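Local coordinates for protein dihydrofolate reductase (Enterococcus faecalis, PDB 4M7U) that probably reduces 7,8-dihydrofolate to 5,6,7,8-tetrahydrofolate with NADPH, a step needed for making glycine, purines and DNA precursors, at residues 33-38 with 122-127; 93-96 with 101-104; 128-133 with 158-163. All coordinates share one frame; numbering follows the deposited sequence.

Contact 1 (33-38 with 122-127)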
loop_
_atom_site.group_PDB
_atom_site.type_symbol
_atom_site.label_atom_id
_atom_site.label_comp_id
_atom_site.label_asym_id
_atom_site.label_seq_id
_atom_site.Cartn_x
_atom_site.Cartn_y
_atom_site.Cartn_z
ATOM N N PRO A 33 13.281 -6.664 -7.116
ATOM C CA PRO A 33 12.343 -7.653 -7.678
ATOM C C PRO A 33 11.657 -8.554 -6.657
ATOM O O PRO A 33 10.455 -8.822 -6.826
ATOM C CB PRO A 33 13.238 -8.516 -8.586
ATOM C CG PRO A 33 14.353 -7.601 -9.000
ATOM C CD PRO A 33 14.564 -6.640 -7.851
ATOM N N ASN A 34 12.378 -9.051 -5.648
ATOM C CA ASN A 34 11.731 -9.932 -4.670
ATOM C C ASN A 34 10.566 -9.241 -3.957
ATOM O O ASN A 34 9.530 -9.852 -3.681
ATOM C CB ASN A 34 12.725 -10.499 -3.646
ATOM C CG ASN A 34 13.802 -11.369 -4.285
ATOM O OD1 ASN A 34 13.665 -11.811 -5.430
ATOM N ND2 ASN A 34 14.888 -11.616 -3.540
ATOM N N ASP A 35 10.728 -7.956 -3.676
ATOM C CA ASP A 35 9.666 -7.227 -2.991
ATOM C C ASP A 35 8.415 -7.084 -3.877
ATOM O O ASP A 35 7.298 -7.289 -3.415
ATOM C CB ASP A 35 10.162 -5.874 -2.483
ATOM C CG ASP A 35 9.081 -5.100 -1.758
ATOM O OD1 ASP A 35 8.596 -5.577 -0.699
ATOM O OD2 ASP A 35 8.717 -4.010 -2.251
ATOM N N LEU A 36 8.609 -6.759 -5.149
ATOM C CA LEU A 36 7.500 -6.748 -6.105
ATOM C C LEU A 36 6.780 -8.104 -6.149
ATOM O O LEU A 36 5.553 -8.170 -6.253
ATOM C CB LEU A 36 8.009 -6.366 -7.500
ATOM C CG LEU A 36 8.748 -5.022 -7.526
ATOM C CD1 LEU A 36 9.366 -4.723 -8.898
ATOM C CD2 LEU A 36 7.847 -3.866 -7.064
ATOM N N LYS A 37 7.538 -9.186 -6.047
ATOM C CA LYS A 37 6.931 -10.512 -6.048
ATOM C C LYS A 37 6.154 -10.760 -4.745
ATOM O O LYS A 37 5.036 -11.278 -4.773
ATOM C CB LYS A 37 7.976 -11.602 -6.338
ATOM C CG LYS A 37 7.405 -13.006 -6.322
ATOM C CD LYS A 37 8.327 -14.041 -6.967
ATOM C CE LYS A 37 9.691 -14.129 -6.285
ATOM N NZ LYS A 37 10.744 -13.324 -6.992
ATOM N N PHE A 38 6.722 -10.353 -3.611
ATOM C CA PHE A 38 5.991 -10.433 -2.343
ATOM C C PHE A 38 4.691 -9.608 -2.414
ATOM O O PHE A 38 3.629 -10.033 -1.958
ATOM C CB PHE A 38 6.868 -9.926 -1.195
ATOM C CG PHE A 38 6.156 -9.857 0.133
ATOM C CD1 PHE A 38 6.019 -10.991 0.926
ATOM C CD2 PHE A 38 5.641 -8.660 0.599
ATOM C CE1 PHE A 38 5.367 -10.931 2.148
ATOM C CE2 PHE A 38 4.988 -8.593 1.834
ATOM C CZ PHE A 38 4.853 -9.724 2.605
ATOM N N TYR A 122 2.186 -4.264 6.394
ATOM C CA TYR A 122 3.285 -5.014 5.801
ATOM C C TYR A 122 4.308 -4.034 5.254
ATOM O O TYR A 122 4.056 -3.353 4.254
ATOM C CB TYR A 122 2.772 -5.878 4.658
ATOM C CG TYR A 122 1.800 -6.950 5.092
ATOM C CD1 TYR A 122 0.483 -6.938 4.651
ATOM C CD2 TYR A 122 2.204 -7.987 5.929
ATOM C CE1 TYR A 122 -0.411 -7.926 5.029
ATOM C CE2 TYR A 122 1.311 -8.985 6.319
ATOM C CZ TYR A 122 0.008 -8.943 5.864
ATOM O OH TYR A 122 -0.880 -9.924 6.244
ATOM N N ARG A 123 5.463 -3.949 5.903
ATOM C CA ARG A 123 6.498 -3.003 5.482
ATOM C C ARG A 123 7.782 -3.697 5.069
ATOM O O ARG A 123 8.319 -4.544 5.806
ATOM C CB ARG A 123 6.818 -2.008 6.609
ATOM C CG ARG A 123 7.910 -0.999 6.223
ATOM C CD ARG A 123 8.103 0.057 7.309
ATOM N NE ARG A 123 8.928 -0.429 8.408
ATOM C CZ ARG A 123 9.548 0.360 9.279
ATOM N NH1 ARG A 123 9.425 1.682 9.185
ATOM N NH2 ARG A 123 10.301 -0.171 10.234
ATOM N N THR A 124 8.283 -3.338 3.891
ATOM C CA THR A 124 9.607 -3.793 3.469
ATOM C C THR A 124 10.599 -2.678 3.762
ATOM O O THR A 124 10.579 -1.630 3.111
ATOM C CB THR A 124 9.661 -4.109 1.972
ATOM O OG1 THR A 124 8.744 -5.175 1.676
ATOM C CG2 THR A 124 11.089 -4.520 1.565
ATOM N N MET A 125 11.447 -2.883 4.761
ATOM C CA MET A 125 12.434 -1.871 5.147
ATOM C C MET A 125 13.730 -2.112 4.372
ATOM O O MET A 125 14.381 -3.148 4.536
ATOM C CB MET A 125 12.666 -1.915 6.668
ATOM C CG MET A 125 13.686 -0.892 7.188
ATOM S SD MET A 125 13.420 0.803 6.602
ATOM C CE MET A 125 12.355 1.420 7.868
ATOM N N ILE A 126 14.089 -1.168 3.507
ATOM C CA ILE A 126 15.285 -1.314 2.685
ATOM C C ILE A 126 16.436 -0.504 3.284
ATOM O O ILE A 126 16.354 0.726 3.421
ATOM C CB ILE A 126 15.014 -0.855 1.235
ATOM C CG1 ILE A 126 13.788 -1.594 0.664
ATOM C CG2 ILE A 126 16.219 -1.091 0.375
ATOM C CD1 ILE A 126 13.375 -1.118 -0.746
ATOM N N HIS A 127 17.511 -1.202 3.636
ATOM C CA HIS A 127 18.619 -0.589 4.359
ATOM C C HIS A 127 19.625 0.039 3.397
ATOM O O HIS A 127 20.717 -0.482 3.163
ATOM C CB HIS A 127 19.275 -1.607 5.295
ATOM C CG HIS A 127 18.293 -2.305 6.186
ATOM N ND1 HIS A 127 17.640 -1.669 7.223
ATOM C CD2 HIS A 127 17.855 -3.588 6.188
ATOM C CE1 HIS A 127 16.846 -2.537 7.830
ATOM N NE2 HIS A 127 16.953 -3.700 7.229
#
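Asp35, in the first turn of helix 33-43, reaches across to Thr124 on strand 120-126, and the helix thereby packs on one face of the mixed central sheet that defines the dihydrofolate reductase fold. The contact illustrates how a helix can be tied to a sheet by one buried polar pair while the rest of the two segments barely touch. Helix and strand keep their distance, the CA atoms of Asp35 and Thr124 lying 7.3 Å apart, and the two side chains slide past each other to fill the gap. Asp35 carries its CG anti to the backbone N (chi1 -180°), which projects the carboxylate from the helix toward the strand. Thr124 OG1 donates a hydrogen bond to Asp35 OD1 at 2.4 Å, a length so short that its exact value is doubtful. The bond falls on one carboxylate oxygen: Asp35 OD2 is 4.1 Å from Thr124 OG1. The methyl of Thr124 closes in beside the bond, its CG2 3.5 Å from Asp35 OD1, while Tyr164 of strand 162-169 and Ala15 of strand 9-17 also touch the Asp35 side chain. Ala15 belongs to the NADP(+) site, which places the pair close to the cofactor; an acid on this helix hydrogen-bonded to a threonine of the sheet matches the pair that in dihydrofolate reductases faces the pterin of the substrate, so Asp35 probably has that place here. Away from this point the two segments hardly meet. Ile126 turns toward the helix but touches Trp30 and Leu32 instead, and Arg123 starts out away from the helix, its NH2 making a salt bridge with Glu165 OE1. At the partly exposed end, the ring of Phe38 meets Tyr164 and comes no nearer to Tyr122 than 4.5 Å, from Phe38 CE2 to Tyr122 CB.

Contact 2 (93-96 with 101-104)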
loop_
_atom_site.group_PDB
_atom_site.type_symbol
_atom_site.label_atom_id
_atom_site.label_comp_id
_atom_site.label_asym_id
_atom_site.label_seq_id
_atom_site.Cartn_x
_atom_site.Cartn_y
_atom_site.Cartn_z
ATOM N N ALA A 93 -16.711 1.709 2.830
ATOM C CA ALA A 93 -17.967 1.023 2.563
ATOM C C ALA A 93 -17.754 -0.171 1.646
ATOM O O ALA A 93 -18.373 -1.226 1.825
ATOM C CB ALA A 93 -18.988 1.986 1.969
ATOM N N TYR A 94 -16.895 0.003 0.646
ATOM C CA TYR A 94 -16.501 -1.100 -0.229
ATOM C C TYR A 94 -15.790 -2.195 0.581
ATOM O O TYR A 94 -16.097 -3.386 0.439
ATOM C CB TYR A 94 -15.571 -0.592 -1.336
ATOM C CG TYR A 94 -14.957 -1.694 -2.190
ATOM C CD1 TYR A 94 -15.533 -2.066 -3.398
ATOM C CD2 TYR A 94 -13.791 -2.349 -1.796
ATOM C CE1 TYR A 94 -14.965 -3.066 -4.190
ATOM C CE2 TYR A 94 -13.226 -3.353 -2.573
ATOM C CZ TYR A 94 -13.811 -3.702 -3.771
ATOM O OH TYR A 94 -13.245 -4.697 -4.544
ATOM N N ALA A 95 -14.832 -1.782 1.414
ATOM C CA ALA A 95 -14.027 -2.715 2.214
ATOM C C ALA A 95 -14.881 -3.529 3.191
ATOM O O ALA A 95 -14.634 -4.711 3.418
ATOM C CB ALA A 95 -12.942 -1.960 2.962
ATOM N N ASP A 96 -15.885 -2.887 3.770
ATOM C CA ASP A 96 -16.785 -3.553 4.709
ATOM C C ASP A 96 -17.476 -4.770 4.088
ATOM O O ASP A 96 -17.620 -5.814 4.720
ATOM C CB ASP A 96 -17.829 -2.558 5.222
ATOM C CG ASP A 96 -18.938 -3.228 6.007
ATOM O OD1 ASP A 96 -18.665 -3.687 7.140
ATOM O OD2 ASP A 96 -20.088 -3.276 5.502
ATOM N N VAL A 101 -9.319 -9.120 1.075
ATOM C CA VAL A 101 -8.630 -8.064 1.804
ATOM C C VAL A 101 -8.553 -6.812 0.921
ATOM O O VAL A 101 -8.345 -6.907 -0.294
ATOM C CB VAL A 101 -7.193 -8.502 2.243
ATOM C CG1 VAL A 101 -6.549 -7.434 3.134
ATOM C CG2 VAL A 101 -7.224 -9.835 2.981
ATOM N N THR A 102 -8.741 -5.648 1.533
ATOM C CA THR A 102 -8.604 -4.367 0.849
ATOM C C THR A 102 -7.227 -3.814 1.204
ATOM O O THR A 102 -6.991 -3.366 2.332
ATOM C CB THR A 102 -9.701 -3.360 1.284
ATOM O OG1 THR A 102 -11.002 -3.937 1.081
ATOM C CG2 THR A 102 -9.595 -2.060 0.483
ATOM N N VAL A 103 -6.313 -3.869 0.240
ATOM C CA VAL A 103 -4.932 -3.495 0.483
ATOM C C VAL A 103 -4.717 -2.037 0.131
ATOM O O VAL A 103 -5.058 -1.587 -0.977
ATOM C CB VAL A 103 -3.980 -4.362 -0.339
ATOM C CG1 VAL A 103 -2.556 -3.930 -0.116
ATOM C CG2 VAL A 103 -4.152 -5.827 0.043
ATOM N N ILE A 104 -4.185 -1.290 1.088
ATOM C CA ILE A 104 -3.901 0.124 0.889
ATOM C C ILE A 104 -2.478 0.228 0.354
ATOM O O ILE A 104 -1.517 -0.047 1.070
ATOM C CB ILE A 104 -4.007 0.924 2.209
ATOM C CG1 ILE A 104 -5.321 0.615 2.930
ATOM C CG2 ILE A 104 -3.896 2.411 1.931
ATOM C CD1 ILE A 104 -6.566 0.823 2.040
HETATM O O HOH W 1 -11.965 -5.725 2.827
#
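Van der Waals contact between Ala95 and Thr102 carries most of this small, buried interface, in which helix 88-97 lies over the strand that follows it. The methyl of Ala95 sits against the hydroxyl side of the threonine, with Ala95 CB 3.3 Å from Thr102 OG1 and 3.9 Å from Thr102 CB. Thr102 places OG1 anti to its carbonyl carbon (chi1 -55°), which turns the oxygen to the helix. Tyr94 adds a looser touch: Thr102 OG1 lies at the edge of the Tyr94 ring, near its plane, 4.3 Å from Tyr94 CD2. The phenol oxygen has its partner elsewhere, in a hydrogen bond with Thr47 OG1.

No direct hydrogen bond spans the two segments; the polar link is a water, 2.7 Å from Thr102 OG1 and 2.9 Å from Ala95 O. It gives the buried hydroxyl a partner and joins helix backbone to strand side chain.

The pair closes a beta-alpha-beta crossover from strand 83-85 through the helix to strand 101-104, passing over the two strands, 67-71 and 47-51, that lie between them in the sheet. There strand 101-104 runs parallel between 47-51 and 9-17; Ala95 also touches Leu10 and Thr102 touches Val49, while Ile104 packs under helix 108-114.

Contact 3 (128-133 with 158-163). With NAP (NADP nicotinamide-adenine-dinucleotide phosphate), chain B.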
loop_
_atom_site.group_PDB
_atom_site.type_symbol
_atom_site.label_atom_id
_atom_site.label_comp_id
_atom_site.label_asym_id
_atom_site.label_seq_id
_atom_site.Cartn_x
_atom_site.Cartn_y
_atom_site.Cartn_z
ATOM N N GLU A 128 19.216 1.167 2.836
ATOM C CA GLU A 128 20.020 1.928 1.899
ATOM C C GLU A 128 19.312 3.263 1.782
ATOM O O GLU A 128 18.122 3.381 2.122
ATOM C CB GLU A 128 20.098 1.219 0.537
ATOM C CG GLU A 128 21.171 1.761 -0.417
ATOM C CD GLU A 128 22.407 2.247 0.326
ATOM O OE1 GLU A 128 23.333 1.436 0.533
ATOM O OE2 GLU A 128 22.452 3.436 0.718
ATOM N N THR A 129 20.030 4.282 1.328
ATOM C CA THR A 129 19.393 5.583 1.135
ATOM C C THR A 129 19.318 5.932 -0.344
ATOM O O THR A 129 20.280 5.725 -1.086
ATOM C CB THR A 129 20.107 6.714 1.895
ATOM O OG1 THR A 129 21.447 6.840 1.416
ATOM C CG2 THR A 129 20.131 6.422 3.363
ATOM N N PHE A 130 18.169 6.451 -0.760
ATOM C CA PHE A 130 17.957 6.868 -2.146
ATOM C C PHE A 130 17.429 8.303 -2.169
ATOM O O PHE A 130 17.006 8.844 -1.133
ATOM C CB PHE A 130 16.953 5.943 -2.845
ATOM C CG PHE A 130 17.333 4.480 -2.804
ATOM C CD1 PHE A 130 17.050 3.702 -1.688
ATOM C CD2 PHE A 130 17.972 3.888 -3.880
ATOM C CE1 PHE A 130 17.403 2.341 -1.646
ATOM C CE2 PHE A 130 18.318 2.532 -3.851
ATOM C CZ PHE A 130 18.030 1.761 -2.730
ATOM N N GLU A 131 17.454 8.921 -3.345
ATOM C CA GLU A 131 16.912 10.267 -3.504
ATOM C C GLU A 131 15.450 10.125 -3.874
ATOM O O GLU A 131 15.102 9.365 -4.788
ATOM C CB GLU A 131 17.663 11.049 -4.599
ATOM C CG GLU A 131 19.060 11.509 -4.182
ATOM C CD GLU A 131 19.794 12.320 -5.255
ATOM O OE1 GLU A 131 19.182 12.705 -6.287
ATOM O OE2 GLU A 131 21.003 12.573 -5.051
ATOM N N GLY A 132 14.594 10.834 -3.148
ATOM C CA GLY A 132 13.176 10.826 -3.434
ATOM C C GLY A 132 12.534 12.108 -2.950
ATOM O O GLY A 132 13.187 12.916 -2.273
ATOM N N ASP A 133 11.256 12.292 -3.279
ATOM C CA ASP A 133 10.548 13.510 -2.912
ATOM C C ASP A 133 9.306 13.191 -2.080
ATOM O O ASP A 133 8.641 14.100 -1.583
ATOM C CB ASP A 133 10.154 14.284 -4.169
ATOM C CG ASP A 133 9.408 13.412 -5.168
ATOM O OD1 ASP A 133 8.582 12.593 -4.721
ATOM O OD2 ASP A 133 9.660 13.522 -6.393
ATOM N N ASN A 158 18.790 -8.588 -6.535
ATOM C CA ASN A 158 18.346 -7.842 -5.376
ATOM C C ASN A 158 19.551 -7.313 -4.603
ATOM O O ASN A 158 20.188 -8.057 -3.849
ATOM C CB ASN A 158 17.474 -8.750 -4.510
ATOM C CG ASN A 158 16.262 -9.272 -5.267
ATOM O OD1 ASN A 158 15.196 -8.646 -5.274
ATOM N ND2 ASN A 158 16.422 -10.421 -5.917
ATOM N N LEU A 159 19.849 -6.027 -4.782
ATOM C CA LEU A 159 21.153 -5.466 -4.405
ATOM C C LEU A 159 21.279 -4.918 -2.985
ATOM O O LEU A 159 22.374 -4.540 -2.568
ATOM C CB LEU A 159 21.526 -4.331 -5.369
ATOM C CG LEU A 159 21.585 -4.612 -6.873
ATOM C CD1 LEU A 159 21.985 -3.342 -7.624
ATOM C CD2 LEU A 159 22.564 -5.737 -7.174
ATOM N N TYR A 160 20.172 -4.836 -2.253
ATOM C CA TYR A 160 20.175 -4.117 -0.984
ATOM C C TYR A 160 19.713 -5.028 0.134
ATOM O O TYR A 160 18.821 -5.842 -0.078
ATOM C CB TYR A 160 19.250 -2.883 -1.065
ATOM C CG TYR A 160 19.408 -2.100 -2.353
ATOM C CD1 TYR A 160 20.546 -1.341 -2.591
ATOM C CD2 TYR A 160 18.434 -2.145 -3.339
ATOM C CE1 TYR A 160 20.712 -0.639 -3.770
ATOM C CE2 TYR A 160 18.587 -1.444 -4.525
ATOM C CZ TYR A 160 19.731 -0.691 -4.732
ATOM O OH TYR A 160 19.900 0.020 -5.909
ATOM N N ALA A 161 20.325 -4.885 1.314
ATOM C CA ALA A 161 19.851 -5.566 2.510
ATOM C C ALA A 161 18.458 -5.035 2.797
ATOM O O ALA A 161 18.204 -3.839 2.646
ATOM C CB ALA A 161 20.762 -5.283 3.697
ATOM N N HIS A 162 17.549 -5.912 3.209
ATOM C CA HIS A 162 16.190 -5.474 3.476
ATOM C C HIS A 162 15.499 -6.411 4.455
ATOM O O HIS A 162 15.921 -7.562 4.617
ATOM C CB HIS A 162 15.408 -5.340 2.156
ATOM C CG HIS A 162 15.379 -6.595 1.331
ATOM N ND1 HIS A 162 16.461 -7.024 0.587
ATOM C CD2 HIS A 162 14.395 -7.507 1.125
ATOM C CE1 HIS A 162 16.146 -8.145 -0.036
ATOM N NE2 HIS A 162 14.907 -8.461 0.264
ATOM N N ASP A 163 14.465 -5.900 5.127
ATOM C CA ASP A 163 13.644 -6.715 6.012
ATOM C C ASP A 163 12.182 -6.632 5.610
ATOM O O ASP A 163 11.705 -5.569 5.187
ATOM C CB ASP A 163 13.816 -6.308 7.487
ATOM C CG ASP A 163 15.195 -6.648 8.024
ATOM O OD1 ASP A 163 15.464 -7.846 8.270
ATOM O OD2 ASP A 163 16.024 -5.729 8.171
HETATM P PA NAP B . -0.965 9.836 -3.402
HETATM O O1A NAP B . -1.342 9.546 -1.916
HETATM O O2A NAP B . -0.630 8.568 -4.164
HETATM O O5B NAP B . -2.189 10.489 -4.128
HETATM C C5B NAP B . -2.731 11.685 -3.653
HETATM C C4B NAP B . -4.041 11.982 -4.311
HETATM O O4B NAP B . -5.092 10.926 -4.152
HETATM C C3B NAP B . -4.727 13.317 -4.143
HETATM O O3B NAP B . -4.160 14.476 -4.628
HETATM C C2B NAP B . -6.121 12.996 -4.530
HETATM O O2B NAP B . -6.482 13.019 -5.862
HETATM C C1B NAP B . -6.263 11.727 -3.717
HETATM N N9A NAP B . -6.925 11.400 -2.493
HETATM C C8A NAP B . -6.299 11.043 -1.371
HETATM N N7A NAP B . -7.282 10.975 -0.343
HETATM C C5A NAP B . -8.512 11.337 -0.894
HETATM C C6A NAP B . -9.791 11.439 -0.330
HETATM N N6A NAP B . -9.983 11.138 1.064
HETATM N N1A NAP B . -10.801 11.813 -1.110
HETATM C C2A NAP B . -10.614 12.091 -2.441
HETATM N N3A NAP B . -9.344 11.992 -3.003
HETATM C C4A NAP B . -8.329 11.616 -2.210
HETATM O O3 NAP B . 0.219 10.878 -3.514
HETATM P PN NAP B . 1.334 11.137 -2.415
HETATM O O1N NAP B . 0.697 11.847 -1.179
HETATM O O2N NAP B . 2.018 9.864 -1.968
HETATM O O5D NAP B . 2.412 12.039 -3.144
HETATM C C5D NAP B . 2.524 11.893 -4.539
HETATM C C4D NAP B . 2.985 13.093 -5.345
HETATM O O4D NAP B . 3.235 14.383 -4.659
HETATM C C3D NAP B . 4.069 12.945 -6.413
HETATM O O3D NAP B . 3.754 13.086 -7.695
HETATM C C2D NAP B . 5.217 13.776 -5.914
HETATM O O2D NAP B . 6.199 14.230 -6.771
HETATM C C1D NAP B . 4.631 14.757 -4.920
HETATM N N1N NAP B . 5.364 15.505 -3.928
HETATM C C2N NAP B . 6.410 16.486 -4.169
HETATM C C3N NAP B . 7.006 17.284 -3.003
HETATM C C7N NAP B . 7.501 18.649 -3.320
HETATM O O7N NAP B . 6.861 19.329 -4.112
HETATM N N7N NAP B . 8.863 18.981 -3.054
HETATM C C4N NAP B . 6.784 16.825 -1.540
HETATM C C5N NAP B . 5.881 15.569 -1.403
HETATM C C6N NAP B . 5.313 14.851 -2.642
HETATM P P2B NAP B . -6.952 14.391 -6.469
HETATM O O1X NAP B . -5.794 15.434 -6.341
HETATM O O2X NAP B . -7.252 14.161 -7.983
HETATM O O3X NAP B . -8.169 14.868 -5.712
#
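Phe130 and Tyr160 meet as a T-shaped pair, a clear case of a loop and the approach to strand 162-169 joined by aromatic geometry. Their ring planes stand at 87° and the centroids are 5.0 Å apart. Phe130 supplies the edge: its CZ hangs over the middle of the tyrosine face and reaches Tyr160 CZ at 3.6 Å. The side chains arrive from opposite directions, Phe130 with its CG anti to the carbonyl carbon (chi1 -56°), which carries the ring out toward Tyr160. The other face of the phenol is covered from within its own segment, Leu159 CB lying 4.0 Å above the Tyr160 ring plane. Glu128 approaches the same ring obliquely with its aliphatic part, Glu128 CG being 3.8 Å from Tyr160 CD1. A bend at chi2 brings the acid end back along its own chain, where Glu128 OE2 accepts a hydrogen bond of 2.6 Å from Thr129 N. On the opposite segment, His162 ND1 donates to Tyr160 O at 2.7 Å, with the carbonyl oxygen close to the imidazole plane. Trp30 also meets the Phe130 ring.

From Phe130 the loop runs on to the cofactor, where Asp133 O comes within 3.1 Å of C5N in the nicotinamide ring of NADP. The Phe130–Tyr160 pair itself does not touch the cofactor. A backbone hydrogen bond of Ala161 with His127 lies just beside the contact, but no hydrogen bond or salt bridge crosses between the segments. The side-chain contact probably rests on dispersion and on the attraction of ring-edge hydrogens for a pi face, while the polar groups of Glu128 and His162 bond within their own segments.

The three contacts grade from core to surface. Contacts 1 and 2 are both buried helix-on-sheet contacts built round a threonine hydroxyl, yet the hydroxyl binds a carboxylate directly in contact 1 and reaches its helix through water in contact 2. They lie on opposite sides of the chain's centre, with centres about 22 Å apart; strand 9-17 runs between their strands, 120-126 and 101-104. Contact 3 lies at the surface, joins its segments by aromatic packing, and adjoins contact 1: strands 120-126 and 162-169 are antiparallel neighbours, and His127 and Asp163 probably share a hydrogen bond there. Contact 2 is nested in the chain between the segments of contact 1.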